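V-type ATPase 116 kDa subunit (Meiothermus ruber, PDB 3RRK) probably takes part in rotary proton transport as the subunit a homologue of a V-type ATPase; the crystallised piece is the cytoplasmic N-terminal domain of that subunit. Local coordinates at residues I151-A156 with A189-K194; K130-L135 with L213-A218; S87-G92 with L263-K268. One frame throughout, in Å; residues are numbered along the deposited sequence.

Contact 1. Residues I151-A156 with A189-K194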
ATOM      1  N   ILE A 151     -23.965 -19.727 -20.788  1.00 61.85           N
ATOM      2  CA  ILE A 151     -22.560 -19.706 -20.441  1.00 57.59           C
ATOM      3  C   ILE A 151     -21.823 -18.907 -21.481  1.00 57.34           C
ATOM      4  O   ILE A 151     -21.797 -19.282 -22.656  1.00 56.08           O
ATOM      5  CB  ILE A 151     -21.933 -21.106 -20.421  1.00 60.06           C
ATOM      6  CG1 ILE A 151     -22.665 -22.024 -19.452  1.00 62.55           C
ATOM      7  CG2 ILE A 151     -20.492 -21.006 -20.004  1.00 61.67           C
ATOM      8  CD1 ILE A 151     -22.163 -23.456 -19.494  1.00 62.93           C
ATOM      9  N   PRO A 152     -21.239 -17.783 -21.058  1.00 58.54           N
ATOM     10  CA  PRO A 152     -20.286 -17.059 -21.899  1.00 56.30           C
ATOM     11  C   PRO A 152     -18.940 -17.726 -21.734  1.00 55.58           C
ATOM     12  O   PRO A 152     -18.665 -18.286 -20.670  1.00 61.70           O
ATOM     13  CB  PRO A 152     -20.262 -15.667 -21.273  1.00 49.94           C
ATOM     14  CG  PRO A 152     -20.530 -15.919 -19.837  1.00 46.37           C
ATOM     15  CD  PRO A 152     -21.429 -17.135 -19.752  1.00 53.21           C
ATOM     16  N   PHE A 153     -18.118 -17.694 -22.773  1.00 59.65           N
ATOM     17  CA  PHE A 153     -16.780 -18.267 -22.690  1.00 60.10           C
ATOM     18  C   PHE A 153     -15.964 -17.874 -23.914  1.00 66.21           C
ATOM     19  O   PHE A 153     -16.516 -17.621 -24.970  1.00 68.20           O
ATOM     20  CB  PHE A 153     -16.858 -19.791 -22.548  1.00 60.42           C
ATOM     21  CG  PHE A 153     -17.347 -20.498 -23.781  1.00 66.56           C
ATOM     22  CD1 PHE A 153     -18.702 -20.621 -24.036  1.00 71.77           C
ATOM     23  CD2 PHE A 153     -16.448 -21.049 -24.683  1.00 68.03           C
ATOM     24  CE1 PHE A 153     -19.149 -21.275 -25.165  1.00 75.85           C
ATOM     25  CE2 PHE A 153     -16.890 -21.711 -25.815  1.00 73.21           C
ATOM     26  CZ  PHE A 153     -18.242 -21.826 -26.058  1.00 75.37           C
ATOM     27  N   LEU A 154     -14.646 -17.806 -23.768  1.00 74.79           N
ATOM     28  CA  LEU A 154     -13.791 -17.405 -24.877  1.00 69.30           C
ATOM     29  C   LEU A 154     -13.183 -18.597 -25.604  1.00 72.52           C
ATOM     30  O   LEU A 154     -12.891 -19.638 -25.012  1.00 75.12           O
ATOM     31  CB  LEU A 154     -12.681 -16.474 -24.398  1.00 65.61           C
ATOM     32  CG  LEU A 154     -13.038 -15.113 -23.813  1.00 65.24           C
ATOM     33  CD1 LEU A 154     -11.752 -14.416 -23.372  1.00 68.07           C
ATOM     34  CD2 LEU A 154     -13.792 -14.266 -24.819  1.00 61.11           C
ATOM     35  N   VAL A 155     -12.982 -18.426 -26.900  1.00 75.32           N
ATOM     36  CA  VAL A 155     -12.459 -19.488 -27.732  1.00 74.85           C
ATOM     37  C   VAL A 155     -11.583 -18.798 -28.758  1.00 79.39           C
ATOM     38  O   VAL A 155     -11.887 -17.685 -29.180  1.00 82.46           O
ATOM     39  CB  VAL A 155     -13.609 -20.287 -28.399  1.00 78.97           C
ATOM     40  CG1 VAL A 155     -14.193 -19.523 -29.577  1.00 81.74           C
ATOM     41  CG2 VAL A 155     -13.129 -21.644 -28.839  1.00 84.45           C
ATOM     42  N   ALA A 156     -10.484 -19.435 -29.138  1.00 88.40           N
ATOM     43  CA  ALA A 156      -9.475 -18.768 -29.960  1.00 92.51           C
ATOM     44  C   ALA A 156      -9.798 -18.840 -31.445  1.00 95.38           C
ATOM     45  O   ALA A 156      -9.918 -17.821 -32.123  1.00 91.34           O
ATOM     46  CB  ALA A 156      -8.101 -19.349 -29.681  1.00 88.52           C
ATOM     47  N   ALA A 189     -18.060 -16.367 -27.243  1.00 73.31           N
ATOM     48  CA  ALA A 189     -19.096 -17.339 -27.546  1.00 67.17           C
ATOM     49  C   ALA A 189     -20.089 -17.415 -26.403  1.00 69.44           C
ATOM     50  O   ALA A 189     -19.777 -17.052 -25.275  1.00 76.68           O
ATOM     51  CB  ALA A 189     -18.486 -18.699 -27.795  1.00 60.56           C
ATOM     52  N   LEU A 190     -21.287 -17.891 -26.703  1.00 64.14           N
ATOM     53  CA  LEU A 190     -22.301 -18.081 -25.691  1.00 61.23           C
ATOM     54  C   LEU A 190     -23.061 -19.365 -26.002  1.00 64.54           C
ATOM     55  O   LEU A 190     -23.399 -19.627 -27.158  1.00 65.57           O
ATOM     56  CB  LEU A 190     -23.253 -16.888 -25.692  1.00 64.76           C
ATOM     57  CG  LEU A 190     -24.404 -16.921 -24.685  1.00 69.02           C
ATOM     58  CD1 LEU A 190     -23.923 -16.436 -23.333  1.00 70.12           C
ATOM     59  CD2 LEU A 190     -25.567 -16.073 -25.175  1.00 74.97           C
ATOM     60  N   VAL A 191     -23.306 -20.176 -24.978  1.00 63.17           N
ATOM     61  CA  VAL A 191     -24.163 -21.340 -25.138  1.00 64.12           C
ATOM     62  C   VAL A 191     -25.427 -21.121 -24.342  1.00 66.16           C
ATOM     63  O   VAL A 191     -25.395 -20.519 -23.268  1.00 63.52           O
ATOM     64  CB  VAL A 191     -23.532 -22.624 -24.610  1.00 65.30           C
ATOM     65  CG1 VAL A 191     -24.322 -23.842 -25.129  1.00 63.27           C
ATOM     66  CG2 VAL A 191     -22.098 -22.700 -25.034  1.00 71.06           C
ATOM     67  N   VAL A 192     -26.530 -21.630 -24.884  1.00 63.52           N
ATOM     68  CA  VAL A 192     -27.836 -21.542 -24.264  1.00 67.90           C
ATOM     69  C   VAL A 192     -28.489 -22.916 -24.227  1.00 68.50           C
ATOM     70  O   VAL A 192     -28.520 -23.638 -25.224  1.00 67.69           O
ATOM     71  CB  VAL A 192     -28.734 -20.582 -25.039  1.00 73.32           C
ATOM     72  CG1 VAL A 192     -30.102 -20.470 -24.361  1.00 70.31           C
ATOM     73  CG2 VAL A 192     -28.049 -19.223 -25.158  1.00 71.31           C
ATOM     74  N   VAL A 193     -29.014 -23.269 -23.066  1.00 67.34           N
ATOM     75  CA  VAL A 193     -29.477 -24.625 -22.821  1.00 68.34           C
ATOM     76  C   VAL A 193     -30.652 -24.576 -21.855  1.00 71.94           C
ATOM     77  O   VAL A 193     -30.898 -23.551 -21.218  1.00 72.99           O
ATOM     78  CB  VAL A 193     -28.340 -25.486 -22.194  1.00 65.72           C
ATOM     79  CG1 VAL A 193     -27.358 -25.957 -23.252  1.00 60.54           C
ATOM     80  CG2 VAL A 193     -27.606 -24.700 -21.119  1.00 65.72           C
ATOM     81  N   LYS A 194     -31.390 -25.672 -21.749  1.00 73.99           N
ATOM     82  CA  LYS A 194     -32.355 -25.785 -20.672  1.00 74.28           C
ATOM     83  C   LYS A 194     -31.599 -25.564 -19.361  1.00 70.85           C
ATOM     84  O   LYS A 194     -30.484 -26.062 -19.192  1.00 65.13           O
ATOM     85  CB  LYS A 194     -33.032 -27.161 -20.696  1.00 87.44           C
ATOM     86  CG  LYS A 194     -33.924 -27.402 -21.926  1.00 97.77           C
ATOM     87  CD  LYS A 194     -34.348 -28.871 -22.095  1.00103.91           C
ATOM     88  CE  LYS A 194     -35.312 -29.329 -21.008  1.00111.72           C
ATOM     89  NZ  LYS A 194     -35.997 -30.599 -21.375  1.00117.51           N
TER

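Contact 2. Residues K130-L135 with L213-A218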
ATOM      1  N   LYS A 130     -15.441  -4.817 -24.484  1.00 78.95           N
ATOM      2  CA  LYS A 130     -16.022  -5.308 -25.730  1.00 77.69           C
ATOM      3  C   LYS A 130     -16.606  -6.702 -25.575  1.00 75.09           C
ATOM      4  O   LYS A 130     -17.620  -7.013 -26.181  1.00 81.25           O
ATOM      5  CB  LYS A 130     -15.014  -5.268 -26.879  1.00 86.19           C
ATOM      6  CG  LYS A 130     -14.660  -3.860 -27.332  1.00106.85           C
ATOM      7  CD  LYS A 130     -15.905  -3.039 -27.685  1.00122.95           C
ATOM      8  CE  LYS A 130     -15.577  -1.544 -27.758  1.00136.75           C
ATOM      9  NZ  LYS A 130     -16.693  -0.711 -28.305  1.00143.25           N
ATOM     10  N   ALA A 131     -15.974  -7.533 -24.756  1.00 71.81           N
ATOM     11  CA  ALA A 131     -16.459  -8.887 -24.534  1.00 71.12           C
ATOM     12  C   ALA A 131     -17.854  -8.863 -23.917  1.00 77.09           C
ATOM     13  O   ALA A 131     -18.756  -9.567 -24.372  1.00 82.33           O
ATOM     14  CB  ALA A 131     -15.505  -9.653 -23.649  1.00 67.52           C
ATOM     15  N   ALA A 132     -18.029  -8.050 -22.884  1.00 71.12           N
ATOM     16  CA  ALA A 132     -19.324  -7.923 -22.228  1.00 65.16           C
ATOM     17  C   ALA A 132     -20.406  -7.348 -23.157  1.00 74.00           C
ATOM     18  O   ALA A 132     -21.577  -7.724 -23.072  1.00 72.03           O
ATOM     19  CB  ALA A 132     -19.194  -7.083 -20.977  1.00 59.69           C
ATOM     20  N   GLU A 133     -20.016  -6.433 -24.038  1.00 76.08           N
ATOM     21  CA  GLU A 133     -20.954  -5.867 -24.998  1.00 76.72           C
ATOM     22  C   GLU A 133     -21.439  -6.966 -25.929  1.00 83.30           C
ATOM     23  O   GLU A 133     -22.643  -7.182 -26.082  1.00 87.85           O
ATOM     24  CB  GLU A 133     -20.292  -4.741 -25.793  1.00 76.34           C
ATOM     25  CG  GLU A 133     -21.136  -4.183 -26.904  1.00 88.81           C
ATOM     26  CD  GLU A 133     -20.513  -2.962 -27.560  1.00103.64           C
ATOM     27  OE1 GLU A 133     -19.817  -2.202 -26.858  1.00101.44           O
ATOM     28  OE2 GLU A 133     -20.724  -2.760 -28.780  1.00115.89           O
ATOM     29  N   LYS A 134     -20.490  -7.678 -26.524  1.00 85.74           N
ATOM     30  CA  LYS A 134     -20.801  -8.749 -27.463  1.00 87.11           C
ATOM     31  C   LYS A 134     -21.724  -9.802 -26.850  1.00 77.75           C
ATOM     32  O   LYS A 134     -22.780 -10.110 -27.398  1.00 81.79           O
ATOM     33  CB  LYS A 134     -19.517  -9.414 -27.977  1.00 89.07           C
ATOM     34  CG  LYS A 134     -18.554  -8.488 -28.730  1.00 90.97           C
ATOM     35  CD  LYS A 134     -19.283  -7.581 -29.686  1.00 97.40           C
ATOM     36  CE  LYS A 134     -18.308  -6.827 -30.571  1.00107.79           C
ATOM     37  NZ  LYS A 134     -17.625  -7.723 -31.548  1.00109.20           N
ATOM     38  N   LEU A 135     -21.312 -10.344 -25.711  1.00 66.96           N
ATOM     39  CA  LEU A 135     -22.027 -11.425 -25.045  1.00 64.77           C
ATOM     40  C   LEU A 135     -23.425 -11.029 -24.618  1.00 71.50           C
ATOM     41  O   LEU A 135     -24.372 -11.804 -24.761  1.00 79.91           O
ATOM     42  CB  LEU A 135     -21.245 -11.894 -23.822  1.00 59.82           C
ATOM     43  CG  LEU A 135     -19.914 -12.560 -24.139  1.00 61.61           C
ATOM     44  CD1 LEU A 135     -19.065 -12.669 -22.880  1.00 62.82           C
ATOM     45  CD2 LEU A 135     -20.157 -13.922 -24.762  1.00 57.25           C
ATOM     46  N   LEU A 213     -16.332 -17.600 -18.829  1.00 66.18           N
ATOM     47  CA  LEU A 213     -15.620 -16.349 -18.656  1.00 64.82           C
ATOM     48  C   LEU A 213     -16.207 -15.652 -17.436  1.00 65.84           C
ATOM     49  O   LEU A 213     -17.411 -15.401 -17.371  1.00 68.94           O
ATOM     50  CB  LEU A 213     -15.762 -15.476 -19.905  1.00 67.52           C
ATOM     51  CG  LEU A 213     -15.344 -14.006 -19.830  1.00 66.27           C
ATOM     52  CD1 LEU A 213     -13.913 -13.857 -19.311  1.00 58.56           C
ATOM     53  CD2 LEU A 213     -15.509 -13.336 -21.193  1.00 58.92           C
ATOM     54  N   ARG A 214     -15.353 -15.378 -16.458  1.00 64.48           N
ATOM     55  CA  ARG A 214     -15.765 -14.689 -15.255  1.00 65.85           C
ATOM     56  C   ARG A 214     -15.470 -13.214 -15.448  1.00 69.73           C
ATOM     57  O   ARG A 214     -14.499 -12.846 -16.097  1.00 69.04           O
ATOM     58  CB  ARG A 214     -15.002 -15.215 -14.038  1.00 71.06           C
ATOM     59  CG  ARG A 214     -15.165 -16.706 -13.762  1.00 79.96           C
ATOM     60  CD  ARG A 214     -16.552 -17.037 -13.231  1.00 87.98           C
ATOM     61  NE  ARG A 214     -16.823 -18.474 -13.305  1.00 97.68           N
ATOM     62  CZ  ARG A 214     -17.955 -19.055 -12.907  1.00100.65           C
ATOM     63  NH1 ARG A 214     -18.939 -18.327 -12.393  1.00105.19           N
ATOM     64  NH2 ARG A 214     -18.105 -20.369 -13.018  1.00 93.33           N
ATOM     65  N   PHE A 215     -16.333 -12.365 -14.912  1.00 69.77           N
ATOM     66  CA  PHE A 215     -16.057 -10.947 -14.889  1.00 59.71           C
ATOM     67  C   PHE A 215     -15.676 -10.596 -13.485  1.00 64.07           C
ATOM     68  O   PHE A 215     -16.292 -11.076 -12.540  1.00 74.34           O
ATOM     69  CB  PHE A 215     -17.256 -10.156 -15.378  1.00 60.86           C
ATOM     70  CG  PHE A 215     -17.467 -10.285 -16.844  1.00 64.79           C
ATOM     71  CD1 PHE A 215     -16.849  -9.406 -17.723  1.00 71.53           C
ATOM     72  CD2 PHE A 215     -18.223 -11.317 -17.355  1.00 64.85           C
ATOM     73  CE1 PHE A 215     -17.010  -9.531 -19.091  1.00 66.33           C
ATOM     74  CE2 PHE A 215     -18.400 -11.448 -18.719  1.00 70.57           C
ATOM     75  CZ  PHE A 215     -17.784 -10.548 -19.590  1.00 71.36           C
ATOM     76  N   PRO A 216     -14.626  -9.786 -13.339  1.00 62.73           N
ATOM     77  CA  PRO A 216     -14.054  -9.502 -12.028  1.00 62.75           C
ATOM     78  C   PRO A 216     -14.996  -8.632 -11.214  1.00 71.48           C
ATOM     79  O   PRO A 216     -15.861  -7.956 -11.788  1.00 73.67           O
ATOM     80  CB  PRO A 216     -12.797  -8.712 -12.379  1.00 62.48           C
ATOM     81  CG  PRO A 216     -13.146  -8.022 -13.656  1.00 57.23           C
ATOM     82  CD  PRO A 216     -13.973  -9.012 -14.409  1.00 61.05           C
ATOM     83  N   GLY A 217     -14.834  -8.665  -9.895  1.00 74.49           N
ATOM     84  CA  GLY A 217     -15.545  -7.765  -9.004  1.00 73.73           C
ATOM     85  C   GLY A 217     -17.049  -7.914  -9.034  1.00 78.38           C
ATOM     86  O   GLY A 217     -17.571  -8.996  -9.300  1.00 79.59           O
ATOM     87  N   ALA A 218     -17.740  -6.812  -8.755  1.00 80.59           N
ATOM     88  CA  ALA A 218     -19.196  -6.788  -8.747  1.00 76.25           C
ATOM     89  C   ALA A 218     -19.806  -7.414 -10.007  1.00 74.89           C
ATOM     90  O   ALA A 218     -20.834  -8.080  -9.929  1.00 82.45           O
ATOM     91  CB  ALA A 218     -19.699  -5.360  -8.561  1.00 71.00           C
TER

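Contact 3. Residues S87-G92 with L263-K268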
ATOM      1  N   SER A  87      15.447  20.052   5.105  1.00111.44           N
ATOM      2  CA  SER A  87      16.536  20.795   5.740  1.00115.44           C
ATOM      3  C   SER A  87      16.035  21.503   7.001  1.00111.20           C
ATOM      4  O   SER A  87      16.791  21.679   7.966  1.00102.09           O
ATOM      5  CB  SER A  87      17.150  21.812   4.768  1.00117.80           C
ATOM      6  OG  SER A  87      17.755  21.167   3.662  1.00120.49           O
ATOM      7  N   LYS A  88      14.762  21.908   6.979  1.00104.41           N
ATOM      8  CA  LYS A  88      14.120  22.519   8.140  1.00 99.26           C
ATOM      9  C   LYS A  88      12.923  21.682   8.577  1.00 91.40           C
ATOM     10  O   LYS A  88      11.773  21.948   8.189  1.00 90.08           O
ATOM     11  CB  LYS A  88      13.713  23.970   7.862  1.00111.33           C
ATOM     12  CG  LYS A  88      13.207  24.723   9.097  1.00120.77           C
ATOM     13  CD  LYS A  88      13.090  26.236   8.859  1.00126.99           C
ATOM     14  CE  LYS A  88      14.459  26.929   8.850  1.00130.27           C
ATOM     15  NZ  LYS A  88      14.345  28.421   8.876  1.00129.96           N
ATOM     16  N   PRO A  89      13.202  20.657   9.393  1.00 75.99           N
ATOM     17  CA  PRO A  89      12.220  19.718   9.926  1.00 67.57           C
ATOM     18  C   PRO A  89      11.230  20.433  10.853  1.00 71.59           C
ATOM     19  O   PRO A  89      11.591  21.445  11.463  1.00 69.81           O
ATOM     20  CB  PRO A  89      13.084  18.733  10.738  1.00 60.91           C
ATOM     21  CG  PRO A  89      14.483  18.974  10.327  1.00 57.92           C
ATOM     22  CD  PRO A  89      14.542  20.411   9.948  1.00 66.85           C
ATOM     23  N   PHE A  90      10.002  19.917  10.942  1.00 65.17           N
ATOM     24  CA  PHE A  90       9.006  20.433  11.876  1.00 64.11           C
ATOM     25  C   PHE A  90       9.643  20.708  13.259  1.00 67.11           C
ATOM     26  O   PHE A  90      10.323  19.829  13.808  1.00 53.98           O
ATOM     27  CB  PHE A  90       7.847  19.424  11.996  1.00 59.43           C
ATOM     28  CG  PHE A  90       6.718  19.900  12.847  1.00 63.10           C
ATOM     29  CD1 PHE A  90       5.712  20.686  12.310  1.00 64.00           C
ATOM     30  CD2 PHE A  90       6.660  19.568  14.183  1.00 70.21           C
ATOM     31  CE1 PHE A  90       4.679  21.139  13.094  1.00 69.31           C
ATOM     32  CE2 PHE A  90       5.615  20.017  14.976  1.00 78.92           C
ATOM     33  CZ  PHE A  90       4.624  20.802  14.429  1.00 76.67           C
ATOM     34  N   THR A  91       9.419  21.905  13.821  1.00 64.81           N
ATOM     35  CA  THR A  91      10.030  22.258  15.114  1.00 68.75           C
ATOM     36  C   THR A  91       9.043  22.324  16.282  1.00 71.07           C
ATOM     37  O   THR A  91       9.448  22.542  17.436  1.00 73.43           O
ATOM     38  CB  THR A  91      10.818  23.610  15.080  1.00 67.43           C
ATOM     39  OG1 THR A  91       9.916  24.691  14.790  1.00 67.03           O
ATOM     40  CG2 THR A  91      11.957  23.571  14.049  1.00 58.46           C
ATOM     41  N   GLY A  92       7.757  22.148  15.996  1.00 57.54           N
ATOM     42  CA  GLY A  92       6.758  22.243  17.048  1.00 63.20           C
ATOM     43  C   GLY A  92       6.679  21.043  17.984  1.00 59.05           C
ATOM     44  O   GLY A  92       7.452  20.091  17.880  1.00 63.80           O
ATOM     45  N   LEU A 263       7.395  16.858   8.768  1.00 62.43           N
ATOM     46  CA  LEU A 263       6.857  16.066   9.870  1.00 57.65           C
ATOM     47  C   LEU A 263       7.549  14.716   9.903  1.00 56.61           C
ATOM     48  O   LEU A 263       7.976  14.235  10.952  1.00 54.57           O
ATOM     49  CB  LEU A 263       5.346  15.854   9.684  1.00 51.35           C
ATOM     50  CG  LEU A 263       4.513  17.118   9.915  1.00 54.22           C
ATOM     51  CD1 LEU A 263       3.198  17.096   9.126  1.00 50.56           C
ATOM     52  CD2 LEU A 263       4.300  17.371  11.409  1.00 44.53           C
ATOM     53  N   TRP A 264       7.648  14.105   8.732  1.00 46.75           N
ATOM     54  CA  TRP A 264       8.262  12.812   8.617  1.00 44.61           C
ATOM     55  C   TRP A 264       9.669  12.896   9.179  1.00 54.28           C
ATOM     56  O   TRP A 264      10.107  12.055   9.983  1.00 49.65           O
ATOM     57  CB  TRP A 264       8.305  12.405   7.152  1.00 53.17           C
ATOM     58  CG  TRP A 264       8.953  11.078   6.930  1.00 59.66           C
ATOM     59  CD1 TRP A 264       8.372   9.850   7.067  1.00 58.40           C
ATOM     60  CD2 TRP A 264      10.312  10.842   6.533  1.00 69.33           C
ATOM     61  NE1 TRP A 264       9.282   8.864   6.778  1.00 69.41           N
ATOM     62  CE2 TRP A 264      10.481   9.441   6.455  1.00 69.69           C
ATOM     63  CE3 TRP A 264      11.397  11.678   6.233  1.00 67.23           C
ATOM     64  CZ2 TRP A 264      11.700   8.856   6.086  1.00 61.80           C
ATOM     65  CZ3 TRP A 264      12.606  11.092   5.867  1.00 63.13           C
ATOM     66  CH2 TRP A 264      12.745   9.696   5.797  1.00 58.43           C
ATOM     67  N   THR A 265      10.366  13.944   8.764  1.00 53.48           N
ATOM     68  CA  THR A 265      11.747  14.123   9.126  1.00 49.64           C
ATOM     69  C   THR A 265      11.895  14.258  10.638  1.00 59.01           C
ATOM     70  O   THR A 265      12.607  13.484  11.286  1.00 66.82           O
ATOM     71  CB  THR A 265      12.326  15.312   8.377  1.00 52.77           C
ATOM     72  OG1 THR A 265      12.239  15.043   6.978  1.00 57.43           O
ATOM     73  CG2 THR A 265      13.778  15.537   8.744  1.00 45.55           C
ATOM     74  N   ARG A 266      11.203  15.218  11.221  1.00 59.28           N
ATOM     75  CA  ARG A 266      11.272  15.363  12.668  1.00 61.11           C
ATOM     76  C   ARG A 266      10.951  14.044  13.393  1.00 64.47           C
ATOM     77  O   ARG A 266      11.613  13.692  14.375  1.00 59.89           O
ATOM     78  CB  ARG A 266      10.349  16.488  13.115  1.00 58.06           C
ATOM     79  CG  ARG A 266      10.027  16.509  14.588  1.00 57.58           C
ATOM     80  CD  ARG A 266      11.177  17.010  15.418  1.00 47.83           C
ATOM     81  NE  ARG A 266      10.829  17.078  16.837  1.00 54.07           N
ATOM     82  CZ  ARG A 266      10.044  18.012  17.376  1.00 60.90           C
ATOM     83  NH1 ARG A 266       9.499  18.971  16.613  1.00 53.02           N
ATOM     84  NH2 ARG A 266       9.794  17.981  18.682  1.00 55.91           N
ATOM     85  N   ALA A 267       9.954  13.309  12.894  1.00 57.93           N
ATOM     86  CA  ALA A 267       9.499  12.092  13.562  1.00 56.20           C
ATOM     87  C   ALA A 267      10.476  10.930  13.412  1.00 57.81           C
ATOM     88  O   ALA A 267      10.717  10.203  14.363  1.00 60.08           O
ATOM     89  CB  ALA A 267       8.084  11.696  13.114  1.00 51.67           C
ATOM     90  N   LYS A 268      11.035  10.746  12.225  1.00 61.23           N
ATOM     91  CA  LYS A 268      12.106   9.760  12.058  1.00 60.48           C
ATOM     92  C   LYS A 268      13.189   9.927  13.115  1.00 60.55           C
ATOM     93  O   LYS A 268      13.601   8.942  13.732  1.00 72.48           O
ATOM     94  CB  LYS A 268      12.717   9.843  10.663  1.00 64.56           C
ATOM     95  CG  LYS A 268      11.967   9.003   9.632  1.00 71.59           C
ATOM     96  CD  LYS A 268      12.095   7.534   9.980  1.00 79.88           C
ATOM     97  CE  LYS A 268      12.242   6.658   8.748  1.00 85.49           C
ATOM     98  NZ  LYS A 268      11.905   5.232   9.048  1.00 88.58           N
TER

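Contact 1. Residues I151-A156 with A189-K194
Ile-151 and Val-191 pair across two antiparallel strands, and so do Phe-153 and Ala-189. Both are hydrogen-bonded pairs, each closed by two backbone bonds. The Ile-151 N to Val-191 O bond measures 3.0 Å. Its return bond, Val-191 N to Ile-151 O, is 2.9 Å. Phe-153 N reaches Ala-189 O at 3.1 Å. Pro-152 has no N-H and sits opposite Leu-190 in the non-hydrogen-bonded pair between them. There the CA-H groups of Leu-190 and Pro-152 point at Ile-151 O and Ala-189 O.

These strands belong to a three-stranded antiparallel sheet in which 187-194 is the middle strand. Helix 158-172 links its outer strands, 148-155 and 177-182, which run parallel. This is a split beta-alpha-beta unit.

The apolar contacts centre on Phe-153. Its chi1 of 69° sets CG between the backbone N and the carbonyl carbon, and the ring leans over the neighbouring strand. Ala-189 CB lies under one ring face, 3.9 Å from the centroid, as a CH-pi contact. Val-191 CG2 meets the ring edge at CE1. Val-164 of helix 158-172 and Leu-205 of helix 198-206 also touch Phe-153, on the side of the sheet that carries Ile-151, Phe-153, Ala-189 and Val-191. On the face of Pro-152 and Leu-190, Leu-190 CD1 packs 4.3 Å from Pro-152 CB.

Contact 2. Residues K130-L135 with L213-A218
Phe-215 meets Ala-132 and Leu-135 because its chi1 of -72° sets CG anti to the carbonyl carbon and sends the ring toward the helix. Leu-213 uses a different rotamer. With chi1 at 167°, its CG lies anti to the backbone N, and the branch ending in CD2 is directed at the same helix. The two side chains are two residues apart in an extended loop and point to the same side.

The helix answers with three small or branched groups. Ala-132 CB lies 3.8 Å from Phe-215 CE1. It comes in obliquely, with CE1 and CZ as the nearest ring atoms. Leu-135 CD1 sits at the ring edge, near the ring plane, 4.1 Å from Phe-215 CZ. The same methyl also touches Leu-213 CD2, at 4.0 Å. One methyl of Leu-135 thus touches both loop side chains. Ala-131 CB adds a looser contact with Leu-213 CD2, at 4.4 Å. The helical bond from Leu-135 N to Ala-131 O, 3.0 Å long, joins residues one turn apart, and both reach Leu-213.

No hydrogen bond crosses between the segments. The contact is entirely apolar and largely buried. A bound buffer molecule, NHE, lies about 4 Å from the side chain of Ala-131, and probably comes from the crystallisation liquor.

Around it, Phe-128 of helix 94-138 meets the Phe-215 ring with the planes at about 60°. Met-231 of helix 224-281 touches both Ala-132 and Phe-215. Leu-213 also touches Leu-154 of strand 148-155, and Leu-135 touches Pro-152, so helix, loop and strand meet here, just ahead of helix 224-281.

Contact 3. Residues S87-G92 with L263-K268
Arg-266 grips the backbone of the loop at Phe-90 and Gly-92. Its side chain starts out extended and then bends at chi2, 75°, which carries the aliphatic part past Phe-90 O and turns the guanidinium toward Gly-92. NH1 makes two bonds. It reaches Gly-92 O at 2.7 Å, in the carbonyl plane, and Phe-90 O at 3.0 Å, from well above that carbonyl's plane. NH2 adds a weak bond to Gly-92 O. Two carbonyls two residues apart are thus held by one nitrogen. NE forms a salt bridge with Glu-270, one turn on in the helix, which helps to fix the rotation of the guanidinium.

Phe-90 has CG anti to its backbone N, chi1 -176°, and its ring has Leu-263 over one face, with the arginine beside it. Leu-263 CD2 stands 4.0 Å from the ring centroid, in a CH-pi contact. The CB of Leu-263 points away from the loop, but this methyl turns back to it. The ring and guanidinium planes are 21° apart. NH1 nevertheless lies obliquely beside the ring, 3.8 Å from Phe-90 CD2, and does not stack on its face.

The two branches of Thr-265 have different partners. CG2 packs 3.8 Å from Pro-89 CB, while OG1 hydrogen-bonds Ile-261 O and Ser-86 N.

Ala-97 of helix 94-138 touches both Phe-90 and Leu-263. The whole is an interhelical connection fastened to a long helix, part of the elongated helical bundle that joins the two alpha/beta lobes of the subunit's cytoplasmic domain.

How the contacts relate
Contacts 1 and 2 form one continuous region, with centres 12 Å apart. Pro-152 O lies 3.1 Å from Leu-213 N, a probable hydrogen bond that ties strand 148-155 to the loop. Leu-135 CD1 packs 3.6 Å from Pro-152 CB, so helix 94-138 rests on the sheet of contact 1. Contact 3 is remote. Its centre is about 60 Å from that of contact 1 and about 49 Å from that of contact 2, on the opposite side of the chain's centre. Helices 94-138 and 224-281 span the gap. Along the sequence, contact 1 lies inside the chain loop closed by contact 2, and both inside the loop closed by contact 3.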